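Local coordinates for protein possible galactose mutarotase (Streptomyces platensis subsp. rosaceus, PDB 4RNL) that probably interconverts the alpha and beta anomers of aldose sugars such as galactose, at residues A[85-90]-A[312-317]; A[82-86]-A[146-150]; A[215-219]-A[318-322]; A[276-282]-A[306-312]; A[171-177]-A[324-328]. All coordinates share one frame; numbering follows the deposited sequence.

Contact 1: A[85-90]-A[312-317]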
# COMPACT_ATOMS: atom_id res chain seq x y z
N TYR A 85 -6.17 -9.22 4.36
CA TYR A 85 -7.16 -8.57 3.49
C TYR A 85 -7.09 -7.06 3.65
O TYR A 85 -7.41 -6.52 4.72
CB TYR A 85 -8.59 -9.10 3.73
CG TYR A 85 -9.53 -8.58 2.64
CD1 TYR A 85 -10.12 -7.34 2.76
CD2 TYR A 85 -9.75 -9.32 1.48
CE1 TYR A 85 -10.92 -6.83 1.76
CE2 TYR A 85 -10.55 -8.82 0.47
CZ TYR A 85 -11.13 -7.57 0.62
OH TYR A 85 -11.93 -7.05 -0.37
N ALA A 86 -6.68 -6.37 2.59
CA ALA A 86 -6.52 -4.92 2.65
C ALA A 86 -7.87 -4.25 2.53
O ALA A 86 -8.73 -4.69 1.76
CB ALA A 86 -5.59 -4.43 1.55
N ASN A 87 -8.03 -3.15 3.27
CA ASN A 87 -9.30 -2.44 3.39
C ASN A 87 -10.36 -3.20 4.20
O ASN A 87 -10.02 -4.02 5.06
CB ASN A 87 -9.82 -1.96 2.04
CG ASN A 87 -10.51 -0.62 2.14
OD1 ASN A 87 -11.72 -0.56 2.36
ND2 ASN A 87 -9.74 0.46 2.02
N ARG A 88 -11.63 -2.94 3.93
CA ARG A 88 -12.68 -3.31 4.87
C ARG A 88 -13.50 -4.52 4.46
O ARG A 88 -13.80 -4.72 3.28
CB ARG A 88 -13.62 -2.11 5.10
CG ARG A 88 -12.94 -0.93 5.74
CD ARG A 88 -13.86 0.26 5.94
NE ARG A 88 -13.19 1.26 6.78
CZ ARG A 88 -12.33 2.15 6.31
NH1 ARG A 88 -12.06 2.21 5.01
NH2 ARG A 88 -11.73 3.00 7.15
N ILE A 89 -13.87 -5.32 5.46
CA ILE A 89 -14.86 -6.37 5.30
C ILE A 89 -16.02 -6.03 6.21
O ILE A 89 -15.85 -5.91 7.43
CB ILE A 89 -14.28 -7.75 5.67
CG1 ILE A 89 -13.16 -8.12 4.69
CG2 ILE A 89 -15.39 -8.83 5.67
CD1 ILE A 89 -12.39 -9.41 5.08
N ALA A 90 -17.19 -5.82 5.62
CA ALA A 90 -18.35 -5.34 6.37
C ALA A 90 -18.74 -6.29 7.49
O ALA A 90 -18.82 -7.51 7.30
CB ALA A 90 -19.52 -5.11 5.42
N PHE A 312 -11.34 -4.68 -4.68
CA PHE A 312 -12.30 -3.71 -4.14
C PHE A 312 -12.65 -3.97 -2.67
O PHE A 312 -12.66 -5.13 -2.24
CB PHE A 312 -13.61 -3.74 -4.95
CG PHE A 312 -13.47 -3.42 -6.42
CD1 PHE A 312 -12.27 -2.96 -6.95
CD2 PHE A 312 -14.56 -3.59 -7.26
CE1 PHE A 312 -12.17 -2.67 -8.32
CE2 PHE A 312 -14.46 -3.30 -8.62
CZ PHE A 312 -13.26 -2.84 -9.14
N PRO A 313 -12.95 -2.91 -1.91
CA PRO A 313 -13.42 -3.06 -0.52
C PRO A 313 -14.61 -4.00 -0.43
O PRO A 313 -15.47 -3.97 -1.31
CB PRO A 313 -13.86 -1.64 -0.14
CG PRO A 313 -12.99 -0.75 -0.99
CD PRO A 313 -12.82 -1.49 -2.29
N ASP A 314 -14.63 -4.82 0.62
CA ASP A 314 -15.76 -5.70 0.94
C ASP A 314 -16.00 -6.79 -0.10
O ASP A 314 -17.10 -7.34 -0.19
CB ASP A 314 -17.05 -4.90 1.17
CG ASP A 314 -18.08 -5.68 1.98
OD1 ASP A 314 -17.65 -6.48 2.85
OD2 ASP A 314 -19.30 -5.51 1.76
N SER A 315 -14.98 -7.13 -0.88
CA SER A 315 -15.14 -8.18 -1.90
C SER A 315 -15.60 -9.54 -1.37
O SER A 315 -16.39 -10.23 -2.05
CB SER A 315 -13.87 -8.34 -2.75
OG SER A 315 -13.60 -7.14 -3.48
N PRO A 316 -15.16 -9.95 -0.16
CA PRO A 316 -15.67 -11.24 0.33
C PRO A 316 -17.18 -11.26 0.58
O PRO A 316 -17.75 -12.34 0.74
CB PRO A 316 -14.91 -11.42 1.65
CG PRO A 316 -13.61 -10.70 1.42
CD PRO A 316 -14.04 -9.46 0.68
N ASN A 317 -17.81 -10.09 0.60
CA ASN A 317 -19.27 -10.02 0.72
C ASN A 317 -19.95 -9.55 -0.55
O ASN A 317 -21.15 -9.30 -0.56
CB ASN A 317 -19.65 -9.09 1.88
CG ASN A 317 -19.38 -9.70 3.23
OD1 ASN A 317 -19.77 -10.84 3.49
ND2 ASN A 317 -18.68 -8.95 4.09

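Contact 2: A[82-86]-A[146-150]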
# COMPACT_ATOMS: atom_id res chain seq x y z
N VAL A 82 0.15 -4.66 3.76
CA VAL A 82 -1.13 -4.86 4.41
C VAL A 82 -1.74 -6.19 4.00
O VAL A 82 -1.75 -6.54 2.82
CB VAL A 82 -2.11 -3.72 4.07
CG1 VAL A 82 -3.49 -4.03 4.62
CG2 VAL A 82 -1.59 -2.41 4.63
N GLY A 83 -2.24 -6.94 4.98
CA GLY A 83 -2.88 -8.23 4.72
C GLY A 83 -3.41 -8.77 6.04
O GLY A 83 -3.12 -8.16 7.09
N ARG A 84 -4.13 -9.90 6.05
CA ARG A 84 -4.35 -10.75 4.87
C ARG A 84 -5.33 -10.14 3.88
O ARG A 84 -5.35 -10.50 2.70
CB ARG A 84 -4.88 -12.12 5.34
CG ARG A 84 -4.96 -13.18 4.24
CD ARG A 84 -5.57 -14.49 4.74
NE ARG A 84 -4.80 -15.10 5.84
CZ ARG A 84 -4.80 -16.41 6.09
NH1 ARG A 84 -5.51 -17.23 5.33
NH2 ARG A 84 -4.10 -16.90 7.10
N TYR A 85 -6.17 -9.22 4.36
CA TYR A 85 -7.16 -8.57 3.49
C TYR A 85 -7.09 -7.06 3.65
O TYR A 85 -7.41 -6.52 4.72
CB TYR A 85 -8.59 -9.10 3.73
CG TYR A 85 -9.53 -8.58 2.64
CD1 TYR A 85 -10.12 -7.34 2.76
CD2 TYR A 85 -9.75 -9.32 1.48
CE1 TYR A 85 -10.92 -6.83 1.76
CE2 TYR A 85 -10.55 -8.82 0.47
CZ TYR A 85 -11.13 -7.57 0.62
OH TYR A 85 -11.93 -7.05 -0.37
N ALA A 86 -6.68 -6.37 2.59
CA ALA A 86 -6.52 -4.92 2.65
C ALA A 86 -7.87 -4.25 2.53
O ALA A 86 -8.73 -4.69 1.76
CB ALA A 86 -5.59 -4.43 1.55
N PHE A 146 -9.05 -15.64 9.59
CA PHE A 146 -9.02 -16.08 8.19
C PHE A 146 -8.64 -17.56 8.13
O PHE A 146 -7.70 -17.98 8.79
CB PHE A 146 -8.03 -15.23 7.38
CG PHE A 146 -8.42 -13.79 7.25
CD1 PHE A 146 -9.27 -13.37 6.23
CD2 PHE A 146 -7.93 -12.83 8.13
CE1 PHE A 146 -9.64 -12.04 6.10
CE2 PHE A 146 -8.30 -11.49 8.02
CZ PHE A 146 -9.15 -11.09 7.00
N PRO A 147 -9.38 -18.35 7.33
CA PRO A 147 -9.10 -19.79 7.26
C PRO A 147 -7.92 -20.10 6.33
O PRO A 147 -7.63 -19.34 5.41
CB PRO A 147 -10.41 -20.35 6.69
CG PRO A 147 -10.92 -19.25 5.80
CD PRO A 147 -10.50 -17.95 6.46
N GLY A 148 -7.23 -21.20 6.60
CA GLY A 148 -6.14 -21.62 5.74
C GLY A 148 -4.80 -21.03 6.12
O GLY A 148 -4.71 -19.85 6.46
N ALA A 149 -3.76 -21.85 6.06
CA ALA A 149 -2.40 -21.34 6.22
C ALA A 149 -1.97 -20.72 4.90
O ALA A 149 -1.96 -21.39 3.86
CB ALA A 149 -1.46 -22.47 6.60
N LEU A 150 -1.62 -19.44 4.93
CA LEU A 150 -1.25 -18.70 3.72
C LEU A 150 0.26 -18.47 3.69
O LEU A 150 0.80 -17.76 4.53
CB LEU A 150 -2.00 -17.37 3.65
CG LEU A 150 -1.87 -16.59 2.34
CD1 LEU A 150 -2.64 -17.29 1.22
CD2 LEU A 150 -2.33 -15.15 2.50

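Contact 3: A[215-219]-A[318-322]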
# COMPACT_ATOMS: atom_id res chain seq x y z
N ILE A 215 -18.15 1.23 3.62
CA ILE A 215 -18.62 0.01 2.97
C ILE A 215 -19.32 0.39 1.67
O ILE A 215 -20.22 1.23 1.67
CB ILE A 215 -19.60 -0.78 3.86
CG1 ILE A 215 -18.96 -1.12 5.21
CG2 ILE A 215 -20.09 -2.02 3.13
CD1 ILE A 215 -17.61 -1.83 5.13
N PRO A 216 -18.90 -0.23 0.55
CA PRO A 216 -19.54 0.07 -0.73
C PRO A 216 -21.05 -0.13 -0.68
O PRO A 216 -21.54 -1.14 -0.15
CB PRO A 216 -18.90 -0.94 -1.68
CG PRO A 216 -17.52 -1.19 -1.06
CD PRO A 216 -17.80 -1.20 0.41
N VAL A 217 -21.79 0.83 -1.22
CA VAL A 217 -23.23 0.70 -1.31
C VAL A 217 -23.56 -0.32 -2.38
O VAL A 217 -22.73 -0.61 -3.25
CB VAL A 217 -23.89 2.06 -1.62
CG1 VAL A 217 -23.54 3.08 -0.54
CG2 VAL A 217 -23.45 2.57 -2.99
N PRO A 218 -24.77 -0.91 -2.31
CA PRO A 218 -25.19 -1.85 -3.36
C PRO A 218 -25.10 -1.20 -4.73
O PRO A 218 -25.35 0.01 -4.87
CB PRO A 218 -26.66 -2.12 -3.01
CG PRO A 218 -26.72 -1.93 -1.53
CD PRO A 218 -25.78 -0.78 -1.25
N GLY A 219 -24.74 -1.98 -5.74
CA GLY A 219 -24.67 -1.48 -7.09
C GLY A 219 -23.31 -1.61 -7.73
O GLY A 219 -22.28 -1.72 -7.06
N ARG A 318 -19.17 -9.41 -1.62
CA ARG A 318 -19.66 -8.86 -2.88
C ARG A 318 -19.23 -9.74 -4.05
O ARG A 318 -18.17 -9.52 -4.64
CB ARG A 318 -19.10 -7.44 -3.08
CG ARG A 318 -19.67 -6.40 -2.11
CD ARG A 318 -21.15 -6.13 -2.38
NE ARG A 318 -21.40 -5.56 -3.70
CZ ARG A 318 -21.61 -4.26 -3.93
NH1 ARG A 318 -21.83 -3.82 -5.16
NH2 ARG A 318 -21.60 -3.40 -2.92
N PRO A 319 -20.05 -10.74 -4.40
CA PRO A 319 -19.65 -11.66 -5.47
C PRO A 319 -19.63 -10.99 -6.84
O PRO A 319 -19.09 -11.56 -7.79
CB PRO A 319 -20.73 -12.76 -5.43
CG PRO A 319 -21.38 -12.62 -4.10
CD PRO A 319 -21.31 -11.16 -3.76
N ASP A 320 -20.20 -9.79 -6.95
CA ASP A 320 -20.14 -9.05 -8.21
C ASP A 320 -18.78 -8.38 -8.46
O ASP A 320 -18.49 -7.96 -9.58
CB ASP A 320 -21.26 -8.01 -8.29
CG ASP A 320 -21.28 -7.06 -7.10
OD1 ASP A 320 -21.09 -7.52 -5.96
OD2 ASP A 320 -21.51 -5.84 -7.31
N PHE A 321 -17.95 -8.30 -7.42
CA PHE A 321 -16.62 -7.71 -7.53
C PHE A 321 -15.60 -8.80 -7.93
O PHE A 321 -15.80 -9.97 -7.61
CB PHE A 321 -16.20 -7.11 -6.18
CG PHE A 321 -16.97 -5.86 -5.77
CD1 PHE A 321 -17.89 -5.26 -6.62
CD2 PHE A 321 -16.72 -5.28 -4.52
CE1 PHE A 321 -18.58 -4.10 -6.22
CE2 PHE A 321 -17.39 -4.14 -4.11
CZ PHE A 321 -18.32 -3.54 -4.96
N PRO A 322 -14.50 -8.42 -8.60
CA PRO A 322 -13.43 -9.39 -8.92
C PRO A 322 -13.04 -10.23 -7.70
O PRO A 322 -12.84 -9.67 -6.62
CB PRO A 322 -12.27 -8.49 -9.37
CG PRO A 322 -12.96 -7.30 -9.96
CD PRO A 322 -14.16 -7.07 -9.06
O HOH W 1 -20.61 -3.83 -0.08

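Contact 4: A[276-282]-A[306-312]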
# COMPACT_ATOMS: atom_id res chain seq x y z
N GLU A 276 -3.48 -4.98 -10.49
CA GLU A 276 -4.73 -4.92 -9.71
C GLU A 276 -5.87 -4.21 -10.44
O GLU A 276 -5.64 -3.35 -11.29
CB GLU A 276 -4.46 -4.20 -8.38
CG GLU A 276 -3.58 -4.99 -7.43
CD GLU A 276 -4.30 -6.19 -6.81
OE1 GLU A 276 -5.53 -6.12 -6.63
OE2 GLU A 276 -3.63 -7.20 -6.52
N PRO A 277 -7.12 -4.55 -10.08
CA PRO A 277 -8.29 -3.91 -10.69
C PRO A 277 -8.73 -2.63 -9.98
O PRO A 277 -9.58 -1.88 -10.48
CB PRO A 277 -9.37 -4.97 -10.50
CG PRO A 277 -9.01 -5.62 -9.17
CD PRO A 277 -7.50 -5.67 -9.19
N GLY A 278 -8.19 -2.39 -8.80
CA GLY A 278 -8.65 -1.26 -8.01
C GLY A 278 -7.52 -0.44 -7.42
O GLY A 278 -6.36 -0.88 -7.33
N LEU A 279 -7.85 0.78 -7.03
CA LEU A 279 -6.89 1.65 -6.38
C LEU A 279 -7.61 2.45 -5.32
O LEU A 279 -8.59 3.14 -5.61
CB LEU A 279 -6.24 2.58 -7.42
CG LEU A 279 -5.19 3.60 -6.96
CD1 LEU A 279 -4.21 3.88 -8.10
CD2 LEU A 279 -5.85 4.90 -6.57
N GLN A 280 -7.13 2.37 -4.08
CA GLN A 280 -7.67 3.21 -3.02
C GLN A 280 -6.87 4.50 -2.99
O GLN A 280 -5.65 4.48 -2.89
CB GLN A 280 -7.53 2.50 -1.66
CG GLN A 280 -8.31 3.16 -0.53
CD GLN A 280 -9.78 2.81 -0.56
OE1 GLN A 280 -10.20 1.90 -1.30
NE2 GLN A 280 -10.58 3.53 0.22
N LEU A 281 -7.56 5.63 -3.09
CA LEU A 281 -6.91 6.93 -2.96
C LEU A 281 -7.25 7.42 -1.56
O LEU A 281 -8.41 7.56 -1.23
CB LEU A 281 -7.45 7.90 -4.01
CG LEU A 281 -7.03 9.37 -3.88
CD1 LEU A 281 -5.52 9.48 -3.90
CD2 LEU A 281 -7.65 10.20 -5.00
N TYR A 282 -6.24 7.66 -0.73
CA TYR A 282 -6.50 8.14 0.62
C TYR A 282 -5.63 9.34 0.91
O TYR A 282 -4.41 9.28 0.78
CB TYR A 282 -6.28 7.03 1.66
CG TYR A 282 -6.50 7.52 3.08
CD1 TYR A 282 -7.67 8.18 3.43
CD2 TYR A 282 -5.52 7.35 4.05
CE1 TYR A 282 -7.87 8.66 4.72
CE2 TYR A 282 -5.71 7.81 5.35
CZ TYR A 282 -6.88 8.47 5.67
OH TYR A 282 -7.07 8.93 6.95
N ALA A 306 -1.84 8.26 -0.21
CA ALA A 306 -1.66 6.83 -0.40
C ALA A 306 -2.43 6.38 -1.64
O ALA A 306 -3.62 6.67 -1.77
CB ALA A 306 -2.13 6.04 0.83
N LEU A 307 -1.73 5.70 -2.54
CA LEU A 307 -2.36 5.09 -3.71
C LEU A 307 -2.16 3.60 -3.58
O LEU A 307 -1.11 3.07 -3.92
CB LEU A 307 -1.69 5.59 -4.99
CG LEU A 307 -1.74 7.11 -5.23
CD1 LEU A 307 -0.83 7.52 -6.38
CD2 LEU A 307 -3.15 7.52 -5.52
N GLU A 308 -3.17 2.91 -3.05
CA GLU A 308 -3.04 1.49 -2.73
C GLU A 308 -3.72 0.64 -3.78
O GLU A 308 -4.95 0.66 -3.90
CB GLU A 308 -3.67 1.20 -1.37
CG GLU A 308 -3.31 2.21 -0.30
CD GLU A 308 -4.35 2.27 0.80
OE1 GLU A 308 -4.81 1.20 1.22
OE2 GLU A 308 -4.72 3.39 1.22
N THR A 309 -2.92 -0.11 -4.53
CA THR A 309 -3.48 -0.99 -5.55
C THR A 309 -4.04 -2.22 -4.87
O THR A 309 -3.40 -2.79 -3.98
CB THR A 309 -2.41 -1.38 -6.57
OG1 THR A 309 -1.32 -1.98 -5.88
CG2 THR A 309 -1.88 -0.12 -7.29
N GLN A 310 -5.24 -2.64 -5.27
CA GLN A 310 -5.97 -3.61 -4.47
C GLN A 310 -7.16 -4.18 -5.23
O GLN A 310 -7.53 -3.68 -6.29
CB GLN A 310 -6.48 -2.89 -3.22
CG GLN A 310 -7.45 -1.76 -3.58
CD GLN A 310 -8.13 -1.16 -2.37
OE1 GLN A 310 -7.70 -1.37 -1.24
NE2 GLN A 310 -9.21 -0.41 -2.61
N HIS A 311 -7.75 -5.24 -4.68
CA HIS A 311 -9.11 -5.60 -5.07
C HIS A 311 -10.08 -4.73 -4.26
O HIS A 311 -9.68 -4.10 -3.28
CB HIS A 311 -9.36 -7.10 -4.85
CG HIS A 311 -8.88 -7.96 -5.98
ND1 HIS A 311 -7.61 -7.86 -6.51
CD2 HIS A 311 -9.50 -8.94 -6.68
CE1 HIS A 311 -7.47 -8.74 -7.49
NE2 HIS A 311 -8.61 -9.40 -7.62
N PHE A 312 -11.34 -4.68 -4.68
CA PHE A 312 -12.30 -3.71 -4.14
C PHE A 312 -12.65 -3.97 -2.67
O PHE A 312 -12.66 -5.13 -2.24
CB PHE A 312 -13.61 -3.74 -4.95
CG PHE A 312 -13.47 -3.42 -6.42
CD1 PHE A 312 -12.27 -2.96 -6.95
CD2 PHE A 312 -14.56 -3.59 -7.26
CE1 PHE A 312 -12.17 -2.67 -8.32
CE2 PHE A 312 -14.46 -3.30 -8.62
CZ PHE A 312 -13.26 -2.84 -9.14

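Contact 5: A[171-177]-A[324-328]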
# COMPACT_ATOMS: atom_id res chain seq x y z
N THR A 171 -2.10 -21.25 -0.56
CA THR A 171 -2.86 -21.57 0.65
C THR A 171 -3.13 -23.06 0.75
O THR A 171 -3.18 -23.74 -0.28
CB THR A 171 -4.20 -20.80 0.67
OG1 THR A 171 -4.84 -21.00 1.93
CG2 THR A 171 -5.12 -21.29 -0.46
N ASP A 172 -3.28 -23.58 1.96
CA ASP A 172 -3.64 -25.00 2.11
C ASP A 172 -5.15 -25.23 2.28
O ASP A 172 -5.61 -26.36 2.42
CB ASP A 172 -2.82 -25.70 3.22
CG ASP A 172 -3.16 -25.21 4.62
OD1 ASP A 172 -4.08 -24.38 4.79
OD2 ASP A 172 -2.50 -25.69 5.57
N ALA A 173 -5.91 -24.14 2.27
CA ALA A 173 -7.37 -24.23 2.33
C ALA A 173 -7.97 -22.96 1.74
O ALA A 173 -7.31 -21.92 1.77
CB ALA A 173 -7.83 -24.44 3.76
N PRO A 174 -9.21 -23.03 1.21
CA PRO A 174 -9.81 -21.82 0.62
C PRO A 174 -9.80 -20.65 1.58
O PRO A 174 -10.07 -20.80 2.78
CB PRO A 174 -11.25 -22.26 0.32
CG PRO A 174 -11.14 -23.74 0.08
CD PRO A 174 -10.06 -24.22 1.03
N THR A 175 -9.45 -19.48 1.06
CA THR A 175 -9.34 -18.29 1.88
C THR A 175 -9.57 -17.08 0.99
O THR A 175 -9.81 -17.23 -0.21
CB THR A 175 -7.95 -18.22 2.55
OG1 THR A 175 -8.00 -17.27 3.63
CG2 THR A 175 -6.85 -17.83 1.55
N VAL A 176 -9.52 -15.88 1.57
CA VAL A 176 -9.51 -14.67 0.77
C VAL A 176 -8.18 -13.96 1.02
O VAL A 176 -7.62 -14.04 2.12
CB VAL A 176 -10.69 -13.73 1.10
CG1 VAL A 176 -12.02 -14.40 0.75
CG2 VAL A 176 -10.68 -13.33 2.57
N VAL A 177 -7.67 -13.30 -0.02
CA VAL A 177 -6.37 -12.63 0.02
C VAL A 177 -6.45 -11.34 -0.80
O VAL A 177 -6.99 -11.34 -1.91
CB VAL A 177 -5.25 -13.49 -0.59
CG1 VAL A 177 -3.88 -12.81 -0.36
CG2 VAL A 177 -5.23 -14.87 -0.01
N THR A 324 -11.58 -12.32 -4.69
CA THR A 324 -10.36 -12.36 -3.88
C THR A 324 -10.11 -13.75 -3.29
O THR A 324 -9.24 -13.91 -2.44
CB THR A 324 -10.42 -11.33 -2.75
OG1 THR A 324 -11.53 -11.63 -1.89
CG2 THR A 324 -10.61 -9.93 -3.33
N VAL A 325 -10.87 -14.75 -3.75
CA VAL A 325 -10.71 -16.10 -3.21
C VAL A 325 -9.43 -16.76 -3.74
O VAL A 325 -9.08 -16.60 -4.91
CB VAL A 325 -11.95 -16.98 -3.53
CG1 VAL A 325 -11.76 -18.44 -3.07
CG2 VAL A 325 -13.17 -16.39 -2.86
N LEU A 326 -8.72 -17.47 -2.86
CA LEU A 326 -7.58 -18.29 -3.28
C LEU A 326 -7.81 -19.71 -2.78
O LEU A 326 -8.22 -19.91 -1.64
CB LEU A 326 -6.26 -17.74 -2.71
CG LEU A 326 -5.01 -18.53 -3.10
CD1 LEU A 326 -4.73 -18.37 -4.60
CD2 LEU A 326 -3.79 -18.11 -2.29
N ARG A 327 -7.56 -20.70 -3.65
CA ARG A 327 -7.79 -22.10 -3.31
C ARG A 327 -6.51 -22.91 -3.42
O ARG A 327 -5.58 -22.50 -4.10
CB ARG A 327 -8.87 -22.68 -4.22
CG ARG A 327 -10.23 -22.07 -3.97
CD ARG A 327 -11.30 -22.66 -4.87
NE ARG A 327 -12.54 -21.91 -4.68
CZ ARG A 327 -13.37 -22.09 -3.66
NH1 ARG A 327 -13.11 -23.02 -2.75
NH2 ARG A 327 -14.46 -21.36 -3.56
N PRO A 328 -6.45 -24.07 -2.73
CA PRO A 328 -5.24 -24.89 -2.82
C PRO A 328 -4.93 -25.26 -4.26
O PRO A 328 -5.84 -25.53 -5.04
CB PRO A 328 -5.61 -26.14 -2.01
CG PRO A 328 -6.58 -25.64 -1.00
CD PRO A 328 -7.40 -24.60 -1.73
O HOH W 2 -2.85 -21.95 -3.21

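Contact 1: A[85-90]-A[312-317]
With CG of Y85 trans to its own nitrogen (chi1 -170°), the phenol reaches the bend 312-317; a similar torsion in D314 (chi1 -159°) swings its carboxylate toward the backbone of A90. The hydroxyl of Y85 accepts the amide of S315, OH to N 3.1 Å. P316 comes at the same ring from the opposite direction, and its CG makes an off-centre CH-pi contact 4.2 Å from the centroid. The same CG also touches I89 CD1, at 4.1 Å, the two side chains roughly perpendicular. The D314 carboxylate gathers two donors on OD1. A90 N lies 2.9 Å from it, on a nearly straight bond that arrives from above the carboxylate plane. N317 ND2, also at 2.9 Å, comes in on the syn side and bonds S93 O as well. A leucine in place of D314 would probably leave the A90 amide without this acceptor and N317 ND2 with one bond fewer, held by S93 O. N87 OD1 rests 3.5 Å from P313 CB. P313 suits the second position of the bend, where the ring fixes phi, and S315 OG donates to F312 O at 2.5 Å. A type II beta turn, F312 to S315, is thus seated against strand 88-89; R88, whose NE is held by N107, and, weakly, the preceding N87 bind a glycerol, consistent with a place beside the sugar pocket of the family.

Contact 2: A[82-86]-A[146-150]
The side chains of R84 and F146 run antiparallel alongside each other, guanidinium and phenyl planes only 16° apart. The overlap is staggered: F146 CB, not the ring centre, lies over one face of the guanidinium, 3.6 Å from NE, while R84 CB stands above the rim of the phenyl face. L150 closes the opposite face, its CB over the guanidinium centre and its CD2 3.7 Å from R84 CG. A bend at chi3 (-60°) turns the head of the otherwise extended arginine end-on to G148. Both terminal nitrogens then grip one oxygen, NH1 at 3.0 Å and NH2 at 3.1 Å from G148 O, which lies in the guanidinium plane; NH2 meets it nearly along the C=O axis. Glycine suits position 148, because at its backbone angles a beta carbon would press on the preceding carbonyl. Y85 adds its CB, 3.9 Å from F146 CZ. Beyond the two segments, S139 OG takes NH2 and T175 OG1 takes NH1. Only arginine among the common side chains offers a flat, long cation with several in-plane donors, and here hydrophobic groups cover its faces while its N-H groups meet neutral carbonyl and hydroxyl oxygens, so its buried positive charge is probably spread over carbonyl and hydroxyl dipoles.

Contact 3: A[215-219]-A[318-322]
Hydrogen bonds from R318 to the carbonyls of 215-219 carry this contact. NH2 donates to V217 O at 3.0 Å and NH1 to G219 O at 2.9 Å; both acceptors lie close to the guanidinium plane, although each nitrogen stands above the plane of the carbonyl it meets. A water extends the set, donating to P216 O and accepting from NH2. The ionic part lies within 318-322: R318 NE and NH1 meet D320 side-on, one nitrogen to each oxygen, with NH1 3.0 Å from OD2. Each oxygen uses its syn lone pair, and the bonds are almost straight. Bends at chi2 (-68°) and chi3 (-63°) fold the arginine back so that its head can serve both D320 and the facing loop. Packing supports it: within 318-322 F321 CZ sits over the guanidinium centre, and across the contact the ring edge meets P216, CZ to CB 4.2 Å. A methionine in place of R318 would probably leave D320 without its cation and the V217 and G219 carbonyls without these donors. P319 suits the second position of the chain reversal from R318 to F321, which F321 N closes with a bond to R318 O. This type I beta turn, braced by a bidentate arginine-carboxylate pair, joins the loop after strand 206-208 to that after strand 305-310, in the beta-sandwich expected of the mutarotase family.

Contact 4: A[276-282]-A[306-312]
L307 CD2 lies tightly against L281 CD1, at 3.5 Å, and also meets L279 CD2, at 3.9 Å. These leucines share one face of an antiparallel strand pair, 278-282 with 306-310, inside the seven-stranded sheet of a mutarotase-type beta-sandwich; L272 of another sheet covers L279 and L307, so branched aliphatic side chains suit this face. The backbones join in regular alternation: G278 with Q310, Q280 with E308 and Y282 with A306 are hydrogen-bonded pairs, while L279 with T309 and L281 with L307 are not. Glycine suits position 278, since a beta carbon would collide with Q310 O and the F312 ring, whose edge meets G278 CA. At the strand end, P277 CG stands over the centre of the H311 ring, 3.8 Å from its centroid, in a CH-pi contact. H311 ND1 donates to E276 OE1, whose position is less certain; OE2 of E276 bonds S334. Toward the polar face E308 lies beside Q280 and points the same way, and its OE2 also binds a glycerol. Chi1 of Q310 (62°) starts its extended chain toward Q280, and NE2 donates to Q280 OE1 at 2.8 Å, in the carbonyl plane and on a lone pair.

Contact 5: A[171-177]-A[324-328]
A short two-stranded antiparallel sheet joins 175-176 to 325-326. T175 and L326 form its hydrogen-bonded pair, T175 N to L326 O 3.0 Å and L326 N to T175 O 2.9 Å. V177 N adds a bond to T324 O, also 2.9 Å. V176 and V325 make the non-hydrogen-bonded pair, CG1 of the first 4.3 Å from CG2 of the second, and beta-branched side chains suit such extended backbone. On the other face L326, with CG trans to its nitrogen (chi1 -179°), brings that CG to 3.8 Å from T171 CG2. V177 CG2 touches L326 CB, the side chains meeting at an oblique angle, and L150 and Y332 cover the leucine further. In the fold, 171-177 leaves strand 162-171 and 324-328 leads toward strand 332-342, neighbours in the nine-stranded sheet of the sandwich, so this pair keeps the two chain segments together beyond that sheet. Prolines mark the outer end. P174 and P328 cross at about a right angle, CD to CD 3.9 Å, and neither offers an amide hydrogen to prolong the pairing. Water bridges T171 N and R327 O there, while T171 OG1 donates to A173 O along a lone pair, at 2.6 Å. R327 stretches past the ring of P174, NH1 3.5 Å from CG, to a salt bridge with D97.

Contacts 1 and 2 share Y85 and touch again where I89 CD1 meets F146 CE1 at 3.9 Å. Contact 2 joins contact 5 by polar links: besides the bond between R84 and T175, A149 N lies 2.9 Å from D172 OD1, a probable hydrogen bond. Contacts 1, 3 and 5 draw on one continuous run after strand 305-310; contact 3, about 9 Å from contact 1 between centres, meets it through F312 and F321, rings edge-to-face. Contact 4 shares F312 with contact 1, and N87 ND2 stands 3.5 Å from Q280 CD. Glycerol, probably from crystallisation, is bound by R88 in contact 1 and by E308 in contact 4, consistent with a sugar pocket nearby.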